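Local structure of GTP cyclohydrolase 1 type 2 homolog (3LNL) at residues V134-K144 with D198-A208. The protein is of unknown function but belongs to the GTP cyclohydrolase I type 2/NIF3 family, binds zinc and assembles into a toroidal hexamer capped by PII-like domains. The protein carries 2 engineered substitutions. Residues are numbered along the deposited sequence; the frame is centred on the assembly and turned at random.
Sequences VYYKVQTYIPK and DEVKIEFMIDA
Val-138 lies over one face of the Phe-204 ring: its CB is 3.8 Å from the ring centroid and 16° off the normal, which defines a CH-pi contact. With CG set between the backbone N and the carbonyl carbon (chi1 59°), the ring folds back across the neighbouring strand, and Phe-169 meets it at a steep angle. On the same face Ile-142 CG2 and Ile-202 CD1 are tightly packed at 3.4 Å, with Val-147 of helix 147-156 touching both side chains.

The other face, with Lys-137, Gln-139, Lys-201 and Glu-203, is largely polar. Lys-201 CG lies 3.4 Å from Tyr-141 CE2. Lys-201 NZ is held twice: Gln-139 OE1 accepts at 2.8 Å, met from above the amide plane, and Glu-203 OE1 completes a salt bridge at 2.8 Å. Glu-203 OE2 is hydrogen-bonded to Tyr-141 OH of a second subunit, while Tyr-141 OH here hydrogen-bonds to Glu-203 OE2 of a third and, less securely, to its Lys-137 NZ.

Paired backbone hydrogen bonds, from Tyr-136 with Ile-206 to Ile-142 with Val-200, fix the antiparallel register, the strand-segment axes running at 156°. A mostly apolar face packed on helix 147-156 and a largely polar intersubunit face fit the central sheet of the PII-like domain, whose trimers cap the toroid.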
ATOM      1  N   VAL B 134      21.572   1.259 -16.296  1.00 27.70           N
ATOM      2  CA  VAL B 134      22.381   0.309 -15.568  1.00 28.35           C
ATOM      3  C   VAL B 134      23.242  -0.482 -16.536  1.00 28.67           C
ATOM      4  O   VAL B 134      22.746  -1.012 -17.529  1.00 28.46           O
ATOM      5  CB  VAL B 134      21.508  -0.650 -14.761  1.00 28.80           C
ATOM      6  CG1 VAL B 134      22.381  -1.640 -13.995  1.00 27.99           C
ATOM      7  CG2 VAL B 134      20.598   0.140 -13.824  1.00 28.79           C
ATOM      8  N   TYR B 135      24.541  -0.496 -16.262  1.00 29.15           N
ATOM      9  CA  TYR B 135      25.522  -1.300 -16.994  1.00 30.03           C
ATOM     10  C   TYR B 135      26.262  -2.170 -15.977  1.00 30.04           C
ATOM     11  O   TYR B 135      26.076  -2.016 -14.770  1.00 29.95           O
ATOM     12  CB  TYR B 135      26.555  -0.404 -17.678  1.00 30.29           C
ATOM     13  CG  TYR B 135      25.980   0.548 -18.683  1.00 33.72           C
ATOM     14  CD1 TYR B 135      26.048   0.289 -20.052  1.00 35.38           C
ATOM     15  CD2 TYR B 135      25.372   1.723 -18.264  1.00 36.38           C
ATOM     16  CE1 TYR B 135      25.504   1.185 -20.986  1.00 36.86           C
ATOM     17  CE2 TYR B 135      24.839   2.622 -19.179  1.00 37.43           C
ATOM     18  CZ  TYR B 135      24.894   2.352 -20.534  1.00 37.73           C
ATOM     19  OH  TYR B 135      24.337   3.278 -21.405  1.00 38.70           O
ATOM     20  N   TYR B 136      27.127  -3.063 -16.461  1.00 30.34           N
ATOM     21  CA  TYR B 136      28.044  -3.795 -15.586  1.00 30.67           C
ATOM     22  C   TYR B 136      29.460  -3.710 -16.090  1.00 30.72           C
ATOM     23  O   TYR B 136      29.714  -3.844 -17.297  1.00 29.90           O
ATOM     24  CB  TYR B 136      27.671  -5.267 -15.478  1.00 31.01           C
ATOM     25  CG  TYR B 136      26.397  -5.498 -14.744  1.00 32.36           C
ATOM     26  CD1 TYR B 136      25.216  -5.715 -15.424  1.00 32.64           C
ATOM     27  CD2 TYR B 136      26.370  -5.490 -13.354  1.00 33.98           C
ATOM     28  CE1 TYR B 136      24.033  -5.920 -14.744  1.00 34.33           C
ATOM     29  CE2 TYR B 136      25.190  -5.689 -12.663  1.00 35.61           C
ATOM     30  CZ  TYR B 136      24.027  -5.908 -13.363  1.00 35.83           C
ATOM     31  OH  TYR B 136      22.845  -6.115 -12.681  1.00 38.62           O
ATOM     32  N   LYS B 137      30.390  -3.502 -15.170  1.00 31.08           N
ATOM     33  CA  LYS B 137      31.792  -3.719 -15.482  1.00 32.57           C
ATOM     34  C   LYS B 137      32.101  -5.177 -15.135  1.00 32.08           C
ATOM     35  O   LYS B 137      32.020  -5.574 -13.976  1.00 31.36           O
ATOM     36  CB  LYS B 137      32.694  -2.760 -14.734  1.00 33.19           C
ATOM     37  CG  LYS B 137      34.052  -2.567 -15.390  1.00 36.29           C
ATOM     38  CD  LYS B 137      34.863  -1.533 -14.573  1.00 41.60           C
ATOM     39  CE  LYS B 137      35.413  -0.416 -15.459  1.00 43.85           C
ATOM     40  NZ  LYS B 137      35.827   0.747 -14.579  1.00 46.31           N
ATOM     41  N   VAL B 138      32.381  -5.956 -16.174  1.00 32.19           N
ATOM     42  CA  VAL B 138      32.761  -7.350 -16.050  1.00 32.65           C
ATOM     43  C   VAL B 138      34.246  -7.405 -15.772  1.00 33.47           C
ATOM     44  O   VAL B 138      35.026  -6.761 -16.472  1.00 33.10           O
ATOM     45  CB  VAL B 138      32.463  -8.126 -17.349  1.00 33.03           C
ATOM     46  CG1 VAL B 138      32.752  -9.646 -17.168  1.00 32.99           C
ATOM     47  CG2 VAL B 138      31.013  -7.907 -17.759  1.00 33.14           C
ATOM     48  N   GLN B 139      34.624  -8.152 -14.739  1.00 34.04           N
ATOM     49  CA  GLN B 139      36.019  -8.359 -14.372  1.00 35.18           C
ATOM     50  C   GLN B 139      36.301  -9.857 -14.313  1.00 35.92           C
ATOM     51  O   GLN B 139      35.675 -10.579 -13.547  1.00 35.57           O
ATOM     52  CB  GLN B 139      36.336  -7.718 -13.003  1.00 35.39           C
ATOM     53  CG  GLN B 139      36.277  -6.181 -13.054  1.00 36.28           C
ATOM     54  CD  GLN B 139      36.598  -5.492 -11.719  1.00 36.72           C
ATOM     55  OE1 GLN B 139      37.113  -4.368 -11.716  1.00 38.67           O
ATOM     56  NE2 GLN B 139      36.285  -6.148 -10.599  1.00 32.85           N
ATOM     57  N   THR B 140      37.234 -10.312 -15.137  1.00 36.78           N
ATOM     58  CA  THR B 140      37.758 -11.672 -15.031  1.00 38.01           C
ATOM     59  C   THR B 140      39.281 -11.644 -14.804  1.00 38.79           C
ATOM     60  O   THR B 140      39.963 -10.665 -15.126  1.00 38.38           O
ATOM     61  CB  THR B 140      37.425 -12.558 -16.269  1.00 38.01           C
ATOM     62  OG1 THR B 140      36.104 -12.270 -16.755  1.00 40.74           O
ATOM     63  CG2 THR B 140      37.480 -14.014 -15.892  1.00 37.33           C
ATOM     64  N   TYR B 141      39.780 -12.733 -14.222  1.00 39.70           N
ATOM     65  CA  TYR B 141      41.188 -12.913 -13.921  1.00 40.51           C
ATOM     66  C   TYR B 141      41.690 -14.124 -14.703  1.00 40.87           C
ATOM     67  O   TYR B 141      41.061 -15.188 -14.674  1.00 40.57           O
ATOM     68  CB  TYR B 141      41.347 -13.098 -12.413  1.00 40.77           C
ATOM     69  CG  TYR B 141      40.786 -11.924 -11.643  1.00 42.22           C
ATOM     70  CD1 TYR B 141      39.424 -11.832 -11.371  1.00 42.98           C
ATOM     71  CD2 TYR B 141      41.617 -10.880 -11.216  1.00 43.60           C
ATOM     72  CE1 TYR B 141      38.902 -10.741 -10.677  1.00 43.82           C
ATOM     73  CE2 TYR B 141      41.104  -9.791 -10.521  1.00 44.37           C
ATOM     74  CZ  TYR B 141      39.744  -9.728 -10.260  1.00 44.02           C
ATOM     75  OH  TYR B 141      39.233  -8.653  -9.575  1.00 45.83           O
ATOM     76  N   ILE B 142      42.809 -13.950 -15.410  1.00 41.63           N
ATOM     77  CA  ILE B 142      43.279 -14.935 -16.405  1.00 42.17           C
ATOM     78  C   ILE B 142      44.821 -14.884 -16.641  1.00 42.31           C
ATOM     79  O   ILE B 142      45.402 -13.803 -16.712  1.00 41.90           O
ATOM     80  CB  ILE B 142      42.490 -14.735 -17.747  1.00 42.25           C
ATOM     81  CG1 ILE B 142      42.566 -15.987 -18.623  1.00 42.13           C
ATOM     82  CG2 ILE B 142      42.973 -13.486 -18.495  1.00 42.49           C
ATOM     83  CD1 ILE B 142      41.643 -15.955 -19.817  1.00 41.42           C
ATOM     84  N   PRO B 143      45.488 -16.055 -16.755  1.00 43.05           N
ATOM     85  CA  PRO B 143      46.937 -16.038 -17.019  1.00 43.34           C
ATOM     86  C   PRO B 143      47.314 -15.362 -18.348  1.00 43.84           C
ATOM     87  O   PRO B 143      46.545 -15.424 -19.310  1.00 43.77           O
ATOM     88  CB  PRO B 143      47.303 -17.520 -17.029  1.00 43.32           C
ATOM     89  CG  PRO B 143      46.256 -18.166 -16.211  1.00 43.14           C
ATOM     90  CD  PRO B 143      45.009 -17.430 -16.516  1.00 42.99           C
ATOM     91  N   LYS B 144      48.480 -14.717 -18.382  1.00 44.41           N
ATOM     92  CA  LYS B 144      48.879 -13.862 -19.514  1.00 45.27           C
ATOM     93  C   LYS B 144      48.842 -14.564 -20.879  1.00 45.60           C
ATOM     94  O   LYS B 144      48.395 -13.987 -21.868  1.00 46.25           O
ATOM     95  CB  LYS B 144      50.278 -13.271 -19.280  1.00 45.48           C
ATOM     96  CG  LYS B 144      50.739 -12.255 -20.344  1.00 46.43           C
ATOM     97  CD  LYS B 144      50.066 -10.900 -20.180  1.00 47.76           C
ATOM     98  CE  LYS B 144      49.973 -10.140 -21.505  1.00 49.05           C
ATOM     99  NZ  LYS B 144      48.895 -10.679 -22.406  1.00 50.10           N
ATOM    100  N   ASP B 198      50.649 -15.405 -11.201  1.00 41.04           N
ATOM    101  CA  ASP B 198      50.599 -14.164 -11.982  1.00 40.86           C
ATOM    102  C   ASP B 198      49.358 -14.175 -12.862  1.00 40.46           C
ATOM    103  O   ASP B 198      49.190 -15.080 -13.680  1.00 40.28           O
ATOM    104  CB  ASP B 198      51.834 -14.032 -12.883  1.00 40.80           C
ATOM    105  CG  ASP B 198      53.119 -13.871 -12.098  1.00 41.02           C
ATOM    106  OD1 ASP B 198      53.189 -12.935 -11.278  1.00 41.43           O
ATOM    107  OD2 ASP B 198      54.063 -14.671 -12.307  1.00 41.19           O
ATOM    108  N   GLU B 199      48.494 -13.175 -12.703  1.00 40.04           N
ATOM    109  CA  GLU B 199      47.274 -13.097 -13.504  1.00 39.79           C
ATOM    110  C   GLU B 199      47.092 -11.749 -14.185  1.00 39.64           C
ATOM    111  O   GLU B 199      47.662 -10.734 -13.775  1.00 39.78           O
ATOM    112  CB  GLU B 199      46.052 -13.407 -12.643  1.00 39.76           C
ATOM    113  CG  GLU B 199      46.264 -14.559 -11.688  1.00 39.68           C
ATOM    114  CD  GLU B 199      44.973 -15.159 -11.204  1.00 39.64           C
ATOM    115  OE1 GLU B 199      44.163 -14.436 -10.580  1.00 40.01           O
ATOM    116  OE2 GLU B 199      44.768 -16.362 -11.450  1.00 39.31           O
ATOM    117  N   VAL B 200      46.285 -11.765 -15.242  1.00 39.44           N
ATOM    118  CA  VAL B 200      45.817 -10.559 -15.893  1.00 38.94           C
ATOM    119  C   VAL B 200      44.329 -10.388 -15.563  1.00 38.88           C
ATOM    120  O   VAL B 200      43.497 -11.263 -15.857  1.00 38.20           O
ATOM    121  CB  VAL B 200      46.037 -10.589 -17.424  1.00 38.92           C
ATOM    122  CG1 VAL B 200      45.456  -9.350 -18.060  1.00 38.74           C
ATOM    123  CG2 VAL B 200      47.523 -10.689 -17.748  1.00 39.11           C
ATOM    124  N   LYS B 201      44.025  -9.260 -14.925  1.00 38.60           N
ATOM    125  CA  LYS B 201      42.659  -8.839 -14.676  1.00 38.59           C
ATOM    126  C   LYS B 201      42.181  -8.057 -15.900  1.00 38.38           C
ATOM    127  O   LYS B 201      42.619  -6.925 -16.155  1.00 38.39           O
ATOM    128  CB  LYS B 201      42.592  -7.981 -13.410  1.00 38.59           C
ATOM    129  CG  LYS B 201      41.204  -7.466 -13.052  1.00 39.25           C
ATOM    130  CD  LYS B 201      41.253  -6.422 -11.917  1.00 38.44           C
ATOM    131  CE  LYS B 201      39.885  -5.815 -11.713  1.00 38.57           C
ATOM    132  NZ  LYS B 201      39.910  -4.384 -11.294  1.00 39.44           N
ATOM    133  N   ILE B 202      41.299  -8.679 -16.669  1.00 38.10           N
ATOM    134  CA  ILE B 202      40.724  -8.045 -17.851  1.00 38.13           C
ATOM    135  C   ILE B 202      39.341  -7.473 -17.483  1.00 37.70           C
ATOM    136  O   ILE B 202      38.577  -8.106 -16.760  1.00 37.25           O
ATOM    137  CB  ILE B 202      40.571  -9.038 -19.015  1.00 38.09           C
ATOM    138  CG1 ILE B 202      41.786  -9.979 -19.103  1.00 39.40           C
ATOM    139  CG2 ILE B 202      40.397  -8.286 -20.341  1.00 39.06           C
ATOM    140  CD1 ILE B 202      41.791 -10.917 -20.341  1.00 38.72           C
ATOM    141  N   GLU B 203      39.048  -6.274 -17.970  1.00 37.29           N
ATOM    142  CA  GLU B 203      37.767  -5.599 -17.715  1.00 37.39           C
ATOM    143  C   GLU B 203      37.079  -5.169 -19.025  1.00 36.84           C
ATOM    144  O   GLU B 203      37.726  -4.855 -20.025  1.00 36.22           O
ATOM    145  CB  GLU B 203      37.958  -4.356 -16.841  1.00 37.40           C
ATOM    146  CG  GLU B 203      38.911  -4.537 -15.640  1.00 39.74           C
ATOM    147  CD  GLU B 203      39.119  -3.246 -14.836  1.00 41.55           C
ATOM    148  OE1 GLU B 203      39.848  -3.284 -13.816  1.00 44.37           O
ATOM    149  OE2 GLU B 203      38.562  -2.192 -15.214  1.00 44.63           O
ATOM    150  N   PHE B 204      35.759  -5.154 -18.997  1.00 36.24           N
ATOM    151  CA  PHE B 204      34.979  -4.610 -20.098  1.00 36.01           C
ATOM    152  C   PHE B 204      33.550  -4.317 -19.637  1.00 35.95           C
ATOM    153  O   PHE B 204      33.135  -4.700 -18.526  1.00 35.38           O
ATOM    154  CB  PHE B 204      34.998  -5.552 -21.310  1.00 35.68           C
ATOM    155  CG  PHE B 204      34.466  -6.925 -21.027  1.00 35.97           C
ATOM    156  CD1 PHE B 204      33.152  -7.263 -21.362  1.00 34.89           C
ATOM    157  CD2 PHE B 204      35.278  -7.892 -20.444  1.00 35.86           C
ATOM    158  CE1 PHE B 204      32.655  -8.532 -21.114  1.00 34.42           C
ATOM    159  CE2 PHE B 204      34.789  -9.164 -20.204  1.00 36.51           C
ATOM    160  CZ  PHE B 204      33.466  -9.485 -20.541  1.00 35.64           C
ATOM    161  N   MET B 205      32.816  -3.635 -20.504  1.00 35.88           N
ATOM    162  CA  MET B 205      31.468  -3.159 -20.203  1.00 36.30           C
ATOM    163  C   MET B 205      30.433  -4.027 -20.870  1.00 35.49           C
ATOM    164  O   MET B 205      30.649  -4.512 -21.964  1.00 35.66           O
ATOM    165  CB  MET B 205      31.317  -1.712 -20.666  1.00 36.20           C
ATOM    166  CG  MET B 205      32.228  -0.754 -19.929  1.00 40.03           C
ATOM    167  SD  MET B 205      31.879  -0.769 -18.137  1.00 48.54           S
ATOM    168  CE  MET B 205      30.225   0.002 -18.124  1.00 44.67           C
ATOM    169  N   ILE B 206      29.322  -4.246 -20.189  1.00 35.12           N
ATOM    170  CA  ILE B 206      28.141  -4.810 -20.823  1.00 35.01           C
ATOM    171  C   ILE B 206      26.905  -4.009 -20.398  1.00 35.53           C
ATOM    172  O   ILE B 206      26.876  -3.397 -19.322  1.00 33.86           O
ATOM    173  CB  ILE B 206      27.941  -6.307 -20.455  1.00 35.20           C
ATOM    174  CG1 ILE B 206      27.846  -6.481 -18.928  1.00 33.65           C
ATOM    175  CG2 ILE B 206      29.061  -7.172 -21.067  1.00 32.96           C
ATOM    176  CD1 ILE B 206      27.051  -7.704 -18.467  1.00 31.55           C
ATOM    177  N   ASP B 207      25.899  -4.006 -21.258  1.00 35.89           N
ATOM    178  CA  ASP B 207      24.582  -3.504 -20.887  1.00 36.91           C
ATOM    179  C   ASP B 207      23.975  -4.499 -19.919  1.00 37.41           C
ATOM    180  O   ASP B 207      24.384  -5.667 -19.895  1.00 37.18           O
ATOM    181  CB  ASP B 207      23.677  -3.392 -22.115  1.00 36.98           C
ATOM    182  CG  ASP B 207      24.218  -2.433 -23.141  1.00 37.89           C
ATOM    183  OD1 ASP B 207      25.047  -1.579 -22.762  1.00 41.24           O
ATOM    184  OD2 ASP B 207      23.823  -2.527 -24.324  1.00 41.37           O
ATOM    185  N   ALA B 208      22.988  -4.043 -19.146  1.00 37.94           N
ATOM    186  CA  ALA B 208      22.363  -4.879 -18.111  1.00 38.66           C
ATOM    187  C   ALA B 208      21.747  -6.199 -18.628  1.00 38.88           C
ATOM    188  O   ALA B 208      21.788  -7.210 -17.932  1.00 39.27           O
ATOM    189  CB  ALA B 208      21.330  -4.079 -17.324  1.00 38.50           C
TER